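PDB 3HKS: eukaryotic translation initiation factor 5A-2 from Arabidopsis thaliana, which promotes translation elongation and termination on stalled ribosomes, notably at polyproline stretches, by binding between the exit and peptidyl sites. Local coordinates for residues Thr26-Ile40 with Val82-Asn94. Sequence-based numbering, arbitrary orientation.
Sequences TYPQSAGNIRKGGHI and VPSSHNCDVPHVN. With EDO (1,2-ethanediol), chain C.
Val-90 spreads its two methyls between the two segments: CG2 meets Ile-34 CD1 at 3.6 Å, while CG1, anti to the backbone N (chi1 177°), lies beneath the phenol end of Tyr-27. Its CB sits 3.9 Å from the Tyr-27 ring centroid, a CH-pi contact in which a compact beta-branched side chain lies against the flat face of the phenol. The small, polarisable Cys-88 SG fits between Ile-40 CD1 (3.6 Å) and the methyl of Ala-31, which also rests on Val-82 CG1; Phe-67 of strand 64-71 packs on both isoleucines. Toward the other end, His-39 receives Val-93 CG2 over its ring centre, and Tyr-27 CD1 lies over one face of His-92, the two planes inclined at 53°. Outside this apolar layer, Tyr-27 with Val-90 and Gln-29 with Cys-88 are antiparallel hydrogen-bonded pairs. Pro-28 (opposite Asp-89) and Pro-91 (opposite Thr-26) occupy non-hydrogen-bonded positions, where this strand pairing calls for no N-H. As the strand gives way to a 3-10 turn, Ala-31 N bonds to His-86 O (2.8 Å) and Gly-32 N to Ser-84 O (2.9 Å), the latter on a lone pair. At the polar edge a water joins Ser-30 OG to Ser-84 O, and another binds His-92 NE2. This antiparallel pairing, packing its Cys-88 and Val-90 side against Ile-34 and Ile-40, is characteristic of the SH3-like N-terminal barrel of eIF-5A, with strand 87-103 continuing into the OB-fold region.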
ATOM      1  N   THR A  26       3.395  -0.828 -12.396  1.00 22.95           N
ATOM      2  CA  THR A  26       4.144  -2.053 -12.127  1.00 20.36           C
ATOM      3  C   THR A  26       5.450  -2.093 -12.930  1.00 19.18           C
ATOM      4  O   THR A  26       5.608  -1.388 -13.935  1.00 18.54           O
ATOM      5  CB  THR A  26       3.320  -3.319 -12.479  1.00 20.26           C
ATOM      6  OG1 THR A  26       3.144  -3.411 -13.899  1.00 19.96           O
ATOM      7  CG2 THR A  26       1.948  -3.315 -11.801  1.00 19.78           C
ATOM      8  N   TYR A  27       6.380  -2.932 -12.491  1.00 17.03           N
ATOM      9  CA  TYR A  27       7.539  -3.257 -13.303  1.00 15.94           C
ATOM     10  C   TYR A  27       7.714  -4.780 -13.359  1.00 15.29           C
ATOM     11  O   TYR A  27       7.286  -5.481 -12.432  1.00 14.36           O
ATOM     12  CB  TYR A  27       8.794  -2.567 -12.762  1.00 15.32           C
ATOM     13  CG  TYR A  27       9.108  -2.842 -11.311  1.00 15.15           C
ATOM     14  CD1 TYR A  27       8.589  -2.033 -10.287  1.00 14.68           C
ATOM     15  CD2 TYR A  27       9.965  -3.885 -10.962  1.00 14.38           C
ATOM     16  CE1 TYR A  27       8.903  -2.279  -8.946  1.00 13.19           C
ATOM     17  CE2 TYR A  27      10.290  -4.128  -9.642  1.00 14.88           C
ATOM     18  CZ  TYR A  27       9.755  -3.322  -8.644  1.00 14.36           C
ATOM     19  OH  TYR A  27      10.110  -3.582  -7.351  1.00 16.50           O
ATOM     20  N   PRO A  28       8.281  -5.295 -14.473  1.00 14.60           N
ATOM     21  CA  PRO A  28       8.491  -6.734 -14.632  1.00 14.02           C
ATOM     22  C   PRO A  28       9.793  -7.210 -13.995  1.00 13.58           C
ATOM     23  O   PRO A  28      10.847  -6.585 -14.179  1.00 13.22           O
ATOM     24  CB  PRO A  28       8.550  -6.905 -16.154  1.00 14.35           C
ATOM     25  CG  PRO A  28       9.156  -5.617 -16.647  1.00 14.82           C
ATOM     26  CD  PRO A  28       8.696  -4.538 -15.678  1.00 14.67           C
ATOM     27  N   GLN A  29       9.709  -8.305 -13.249  1.00 12.38           N
ATOM     28  CA  GLN A  29      10.874  -8.884 -12.589  1.00 12.31           C
ATOM     29  C   GLN A  29      10.712 -10.407 -12.550  1.00 12.07           C
ATOM     30  O   GLN A  29       9.617 -10.905 -12.284  1.00 11.93           O
ATOM     31  CB  GLN A  29      11.006  -8.316 -11.176  1.00 11.91           C
ATOM     32  CG  GLN A  29      12.208  -8.817 -10.376  1.00 11.70           C
ATOM     33  CD  GLN A  29      12.297  -8.129  -9.032  1.00 12.41           C
ATOM     34  OE1 GLN A  29      11.277  -7.830  -8.416  1.00 13.91           O
ATOM     35  NE2 GLN A  29      13.519  -7.850  -8.579  1.00 10.41           N
ATOM     36  N   SER A  30      11.794 -11.132 -12.832  1.00 11.55           N
ATOM     37  CA  SER A  30      11.735 -12.582 -12.930  1.00 11.83           C
ATOM     38  C   SER A  30      11.293 -13.148 -11.600  1.00 12.06           C
ATOM     39  O   SER A  30      11.727 -12.664 -10.551  1.00 12.62           O
ATOM     40  CB  SER A  30      13.070 -13.181 -13.374  1.00 10.96           C
ATOM     41  OG  SER A  30      14.068 -12.988 -12.387  1.00 12.70           O
ATOM     42  N   ALA A  31      10.416 -14.156 -11.646  1.00 12.14           N
ATOM     43  CA  ALA A  31       9.884 -14.778 -10.435  1.00 12.47           C
ATOM     44  C   ALA A  31      10.981 -15.258  -9.494  1.00 13.04           C
ATOM     45  O   ALA A  31      10.828 -15.183  -8.274  1.00 13.86           O
ATOM     46  CB  ALA A  31       8.930 -15.912 -10.790  1.00 12.02           C
ATOM     47  N   GLY A  32      12.105 -15.719 -10.054  1.00 13.62           N
ATOM     48  CA  GLY A  32      13.250 -16.188  -9.255  1.00 13.99           C
ATOM     49  C   GLY A  32      13.931 -15.108  -8.425  1.00 14.40           C
ATOM     50  O   GLY A  32      14.696 -15.404  -7.502  1.00 14.55           O
ATOM     51  N   ASN A  33      13.653 -13.849  -8.746  1.00 15.11           N
ATOM     52  CA  ASN A  33      14.213 -12.712  -7.989  1.00 15.86           C
ATOM     53  C   ASN A  33      13.286 -12.196  -6.883  1.00 15.58           C
ATOM     54  O   ASN A  33      13.704 -11.408  -6.055  1.00 16.28           O
ATOM     55  CB  ASN A  33      14.594 -11.563  -8.931  1.00 15.83           C
ATOM     56  CG  ASN A  33      15.997 -11.707  -9.495  1.00 16.71           C
ATOM     57  OD1 ASN A  33      16.964 -11.848  -8.752  1.00 19.95           O
ATOM     58  ND2 ASN A  33      16.115 -11.653 -10.815  1.00 16.30           N
ATOM     59  N   ILE A  34      12.035 -12.647  -6.877  1.00 15.74           N
ATOM     60  CA  ILE A  34      11.068 -12.248  -5.856  1.00 15.89           C
ATOM     61  C   ILE A  34      11.400 -12.873  -4.498  1.00 16.81           C
ATOM     62  O   ILE A  34      11.713 -14.070  -4.401  1.00 16.75           O
ATOM     63  CB  ILE A  34       9.607 -12.598  -6.248  1.00 15.70           C
ATOM     64  CG1 ILE A  34       9.274 -12.152  -7.683  1.00 14.73           C
ATOM     65  CG2 ILE A  34       8.599 -12.041  -5.213  1.00 15.34           C
ATOM     66  CD1 ILE A  34       9.075 -10.697  -7.881  1.00 12.62           C
ATOM     67  N   ARG A  35      11.332 -12.045  -3.459  1.00 17.56           N
ATOM     68  CA  ARG A  35      11.688 -12.441  -2.107  1.00 18.72           C
ATOM     69  C   ARG A  35      10.538 -12.184  -1.138  1.00 19.24           C
ATOM     70  O   ARG A  35       9.710 -11.287  -1.346  1.00 18.88           O
ATOM     71  CB  ARG A  35      12.937 -11.691  -1.639  1.00 19.13           C
ATOM     72  CG  ARG A  35      14.211 -11.981  -2.434  1.00 20.63           C
ATOM     73  CD  ARG A  35      14.791 -13.386  -2.147  1.00 24.65           C
ATOM     74  NE  ARG A  35      15.959 -13.660  -2.993  1.00 27.64           N
ATOM     75  CZ  ARG A  35      15.914 -14.280  -4.174  1.00 28.64           C
ATOM     76  NH1 ARG A  35      14.762 -14.725  -4.671  1.00 29.28           N
ATOM     77  NH2 ARG A  35      17.029 -14.449  -4.867  1.00 29.45           N
ATOM     78  N   LYS A  36      10.494 -12.999  -0.087  1.00 19.90           N
ATOM     79  CA  LYS A  36       9.581 -12.814   1.033  1.00 20.90           C
ATOM     80  C   LYS A  36       9.726 -11.384   1.555  1.00 20.03           C
ATOM     81  O   LYS A  36      10.837 -10.912   1.794  1.00 20.12           O
ATOM     82  CB  LYS A  36       9.896 -13.841   2.136  1.00 21.09           C
ATOM     83  CG  LYS A  36       8.929 -13.816   3.322  1.00 25.17           C
ATOM     84  CD  LYS A  36       9.381 -14.775   4.430  1.00 30.75           C
ATOM     85  CE  LYS A  36       8.634 -14.529   5.754  1.00 33.78           C
ATOM     86  NZ  LYS A  36       9.094 -15.470   6.850  1.00 34.79           N
ATOM     87  N   GLY A  37       8.608 -10.692   1.703  1.00 19.87           N
ATOM     88  CA  GLY A  37       8.628  -9.286   2.131  1.00 19.66           C
ATOM     89  C   GLY A  37       8.546  -8.289   0.984  1.00 19.36           C
ATOM     90  O   GLY A  37       8.284  -7.105   1.212  1.00 20.19           O
ATOM     91  N   GLY A  38       8.781  -8.764  -0.245  1.00 18.64           N
ATOM     92  CA  GLY A  38       8.594  -7.976  -1.453  1.00 16.94           C
ATOM     93  C   GLY A  38       7.137  -8.043  -1.882  1.00 16.95           C
ATOM     94  O   GLY A  38       6.306  -8.634  -1.187  1.00 16.39           O
ATOM     95  N   HIS A  39       6.835  -7.451  -3.039  1.00 16.01           N
ATOM     96  CA  HIS A  39       5.483  -7.429  -3.582  1.00 16.25           C
ATOM     97  C   HIS A  39       5.377  -8.051  -4.972  1.00 16.12           C
ATOM     98  O   HIS A  39       6.347  -8.130  -5.726  1.00 15.86           O
ATOM     99  CB  HIS A  39       4.923  -5.991  -3.600  1.00 16.41           C
ATOM    100  CG  HIS A  39       4.845  -5.366  -2.241  1.00 17.03           C
ATOM    101  ND1 HIS A  39       5.903  -4.693  -1.673  1.00 17.15           N
ATOM    102  CD2 HIS A  39       3.848  -5.341  -1.325  1.00 18.63           C
ATOM    103  CE1 HIS A  39       5.565  -4.274  -0.467  1.00 17.82           C
ATOM    104  NE2 HIS A  39       4.322  -4.653  -0.230  1.00 19.37           N
ATOM    105  N   ILE A  40       4.163  -8.440  -5.305  1.00 16.26           N
ATOM    106  CA  ILE A  40       3.857  -9.113  -6.549  1.00 17.24           C
ATOM    107  C   ILE A  40       2.401  -8.786  -6.891  1.00 16.75           C
ATOM    108  O   ILE A  40       1.597  -8.541  -5.992  1.00 16.59           O
ATOM    109  CB  ILE A  40       4.081 -10.642  -6.379  1.00 17.71           C
ATOM    110  CG1 ILE A  40       4.107 -11.376  -7.723  1.00 19.80           C
ATOM    111  CG2 ILE A  40       3.061 -11.262  -5.405  1.00 18.27           C
ATOM    112  CD1 ILE A  40       4.205 -12.900  -7.576  1.00 21.02           C
ATOM    113  N   VAL A  82       4.669 -19.674 -10.648  1.00 16.55           N
ATOM    114  CA  VAL A  82       5.317 -19.015 -11.782  1.00 15.77           C
ATOM    115  C   VAL A  82       6.668 -19.688 -12.073  1.00 14.90           C
ATOM    116  O   VAL A  82       7.454 -19.913 -11.152  1.00 15.30           O
ATOM    117  CB  VAL A  82       5.552 -17.478 -11.507  1.00 15.90           C
ATOM    118  CG1 VAL A  82       5.912 -16.729 -12.791  1.00 14.70           C
ATOM    119  CG2 VAL A  82       4.293 -16.810 -10.881  1.00 16.66           C
ATOM    120  N   PRO A  83       6.961 -19.988 -13.352  1.00 13.85           N
ATOM    121  CA  PRO A  83       8.315 -20.430 -13.687  1.00 13.42           C
ATOM    122  C   PRO A  83       9.299 -19.374 -13.245  1.00 13.05           C
ATOM    123  O   PRO A  83       9.035 -18.183 -13.444  1.00 13.14           O
ATOM    124  CB  PRO A  83       8.293 -20.495 -15.220  1.00 12.83           C
ATOM    125  CG  PRO A  83       6.878 -20.719 -15.554  1.00 13.54           C
ATOM    126  CD  PRO A  83       6.105 -19.915 -14.550  1.00 13.88           C
ATOM    127  N   SER A  84      10.416 -19.793 -12.652  1.00 13.22           N
ATOM    128  CA  SER A  84      11.397 -18.847 -12.103  1.00 13.81           C
ATOM    129  C   SER A  84      11.924 -17.867 -13.147  1.00 13.73           C
ATOM    130  O   SER A  84      12.356 -16.757 -12.802  1.00 13.51           O
ATOM    131  CB  SER A  84      12.559 -19.576 -11.422  1.00 13.94           C
ATOM    132  OG  SER A  84      13.159 -20.522 -12.286  1.00 17.05           O
ATOM    133  N   SER A  85      11.857 -18.281 -14.417  1.00 13.32           N
ATOM    134  CA  SER A  85      12.435 -17.534 -15.539  1.00 13.03           C
ATOM    135  C   SER A  85      11.429 -16.592 -16.200  1.00 12.80           C
ATOM    136  O   SER A  85      11.819 -15.777 -17.028  1.00 13.51           O
ATOM    137  CB  SER A  85      13.036 -18.488 -16.583  1.00 12.75           C
ATOM    138  OG  SER A  85      12.011 -19.162 -17.310  1.00 13.82           O
ATOM    139  N   HIS A  86      10.148 -16.697 -15.839  1.00 12.05           N
ATOM    140  CA  HIS A  86       9.124 -15.775 -16.330  1.00 12.44           C
ATOM    141  C   HIS A  86       9.074 -14.543 -15.417  1.00 12.35           C
ATOM    142  O   HIS A  86       9.419 -14.624 -14.236  1.00 11.95           O
ATOM    143  CB  HIS A  86       7.724 -16.424 -16.358  1.00 12.65           C
ATOM    144  CG  HIS A  86       7.479 -17.359 -17.507  1.00 14.03           C
ATOM    145  ND1 HIS A  86       8.485 -18.059 -18.147  1.00 16.61           N
ATOM    146  CD2 HIS A  86       6.323 -17.742 -18.101  1.00 13.80           C
ATOM    147  CE1 HIS A  86       7.963 -18.817 -19.095  1.00 13.67           C
ATOM    148  NE2 HIS A  86       6.652 -18.647 -19.083  1.00 15.16           N
ATOM    149  N   ASN A  87       8.642 -13.408 -15.963  1.00 12.12           N
ATOM    150  CA  ASN A  87       8.452 -12.195 -15.162  1.00 13.03           C
ATOM    151  C   ASN A  87       7.172 -12.242 -14.375  1.00 13.63           C
ATOM    152  O   ASN A  87       6.144 -12.692 -14.864  1.00 13.45           O
ATOM    153  CB  ASN A  87       8.406 -10.925 -16.019  1.00 11.94           C
ATOM    154  CG  ASN A  87       9.694 -10.632 -16.685  1.00 12.26           C
ATOM    155  OD1 ASN A  87      10.752 -10.901 -16.142  1.00 11.71           O
ATOM    156  ND2 ASN A  87       9.621 -10.076 -17.880  1.00 11.85           N
ATOM    157  N   CYS A  88       7.250 -11.753 -13.148  1.00 14.48           N
ATOM    158  CA  CYS A  88       6.066 -11.328 -12.423  1.00 15.54           C
ATOM    159  C   CYS A  88       5.887  -9.848 -12.714  1.00 15.47           C
ATOM    160  O   CYS A  88       6.832  -9.170 -13.109  1.00 15.40           O
ATOM    161  CB  CYS A  88       6.271 -11.544 -10.925  1.00 16.12           C
ATOM    162  SG  CYS A  88       6.313 -13.269 -10.491  1.00 19.10           S
ATOM    163  N   ASP A  89       4.671  -9.360 -12.560  1.00 15.91           N
ATOM    164  CA  ASP A  89       4.447  -7.922 -12.411  1.00 16.49           C
ATOM    165  C   ASP A  89       4.603  -7.559 -10.942  1.00 15.68           C
ATOM    166  O   ASP A  89       3.983  -8.163 -10.086  1.00 15.65           O
ATOM    167  CB  ASP A  89       3.063  -7.541 -12.912  1.00 16.71           C
ATOM    168  CG  ASP A  89       2.961  -7.617 -14.404  1.00 18.95           C
ATOM    169  OD1 ASP A  89       3.910  -7.175 -15.097  1.00 20.39           O
ATOM    170  OD2 ASP A  89       1.926  -8.105 -14.884  1.00 20.80           O
ATOM    171  N   VAL A  90       5.468  -6.599 -10.663  1.00 15.23           N
ATOM    172  CA  VAL A  90       5.676  -6.131  -9.304  1.00 14.86           C
ATOM    173  C   VAL A  90       5.068  -4.733  -9.164  1.00 15.10           C
ATOM    174  O   VAL A  90       5.434  -3.837  -9.909  1.00 15.16           O
ATOM    175  CB  VAL A  90       7.177  -6.112  -8.918  1.00 14.71           C
ATOM    176  CG1 VAL A  90       7.369  -5.543  -7.501  1.00 13.38           C
ATOM    177  CG2 VAL A  90       7.778  -7.519  -9.022  1.00 14.12           C
ATOM    178  N   PRO A  91       4.141  -4.541  -8.202  1.00 15.33           N
ATOM    179  CA  PRO A  91       3.529  -3.211  -8.073  1.00 15.43           C
ATOM    180  C   PRO A  91       4.457  -2.247  -7.335  1.00 15.71           C
ATOM    181  O   PRO A  91       5.165  -2.653  -6.416  1.00 15.58           O
ATOM    182  CB  PRO A  91       2.277  -3.490  -7.235  1.00 15.27           C
ATOM    183  CG  PRO A  91       2.692  -4.631  -6.328  1.00 15.25           C
ATOM    184  CD  PRO A  91       3.629  -5.486  -7.188  1.00 15.12           C
ATOM    185  N   HIS A  92       4.484  -0.988  -7.752  1.00 16.36           N
ATOM    186  CA  HIS A  92       5.104   0.047  -6.917  1.00 17.17           C
ATOM    187  C   HIS A  92       4.216   0.240  -5.690  1.00 17.33           C
ATOM    188  O   HIS A  92       2.985   0.269  -5.805  1.00 17.23           O
ATOM    189  CB  HIS A  92       5.208   1.373  -7.671  1.00 17.10           C
ATOM    190  CG  HIS A  92       6.239   1.380  -8.752  1.00 17.77           C
ATOM    191  ND1 HIS A  92       7.593   1.396  -8.490  1.00 18.22           N
ATOM    192  CD2 HIS A  92       6.114   1.406 -10.098  1.00 16.94           C
ATOM    193  CE1 HIS A  92       8.256   1.423  -9.631  1.00 18.18           C
ATOM    194  NE2 HIS A  92       7.381   1.422 -10.620  1.00 18.51           N
ATOM    195  N   VAL A  93       4.835   0.325  -4.523  1.00 18.12           N
ATOM    196  CA  VAL A  93       4.107   0.555  -3.280  1.00 19.55           C
ATOM    197  C   VAL A  93       4.774   1.733  -2.585  1.00 20.85           C
ATOM    198  O   VAL A  93       5.972   1.706  -2.317  1.00 20.87           O
ATOM    199  CB  VAL A  93       4.072  -0.694  -2.335  1.00 19.40           C
ATOM    200  CG1 VAL A  93       3.284  -0.379  -1.040  1.00 18.54           C
ATOM    201  CG2 VAL A  93       3.459  -1.906  -3.047  1.00 18.60           C
ATOM    202  N   ASN A  94       3.993   2.774  -2.318  1.00 22.01           N
ATOM    203  CA  ASN A  94       4.542   3.972  -1.706  1.00 23.15           C
ATOM    204  C   ASN A  94       3.854   4.314  -0.394  1.00 23.22           C
ATOM    205  O   ASN A  94       2.690   4.001  -0.201  1.00 23.36           O
ATOM    206  CB  ASN A  94       4.470   5.138  -2.688  1.00 23.56           C
ATOM    207  CG  ASN A  94       5.530   5.054  -3.772  1.00 25.74           C
ATOM    208  OD1 ASN A  94       5.212   4.899  -4.955  1.00 27.70           O
ATOM    209  ND2 ASN A  94       6.805   5.154  -3.374  1.00 27.27           N
TER
HETATM  210  C1  EDO C 160      11.959  -8.702  -3.861  1.00 26.46           C
HETATM  211  O1  EDO C 160      10.670  -9.278  -4.107  1.00 23.35           O
HETATM  212  C2  EDO C 160      12.696  -8.631  -5.188  1.00 28.20           C
HETATM  213  O2  EDO C 160      14.038  -8.158  -4.991  1.00 32.08           O
HETATM  214  O   HOH W   1       7.494   1.525 -13.583  1.00 37.82           O
HETATM  215  O   HOH W   2      15.151 -15.333 -12.025  1.00 24.03           O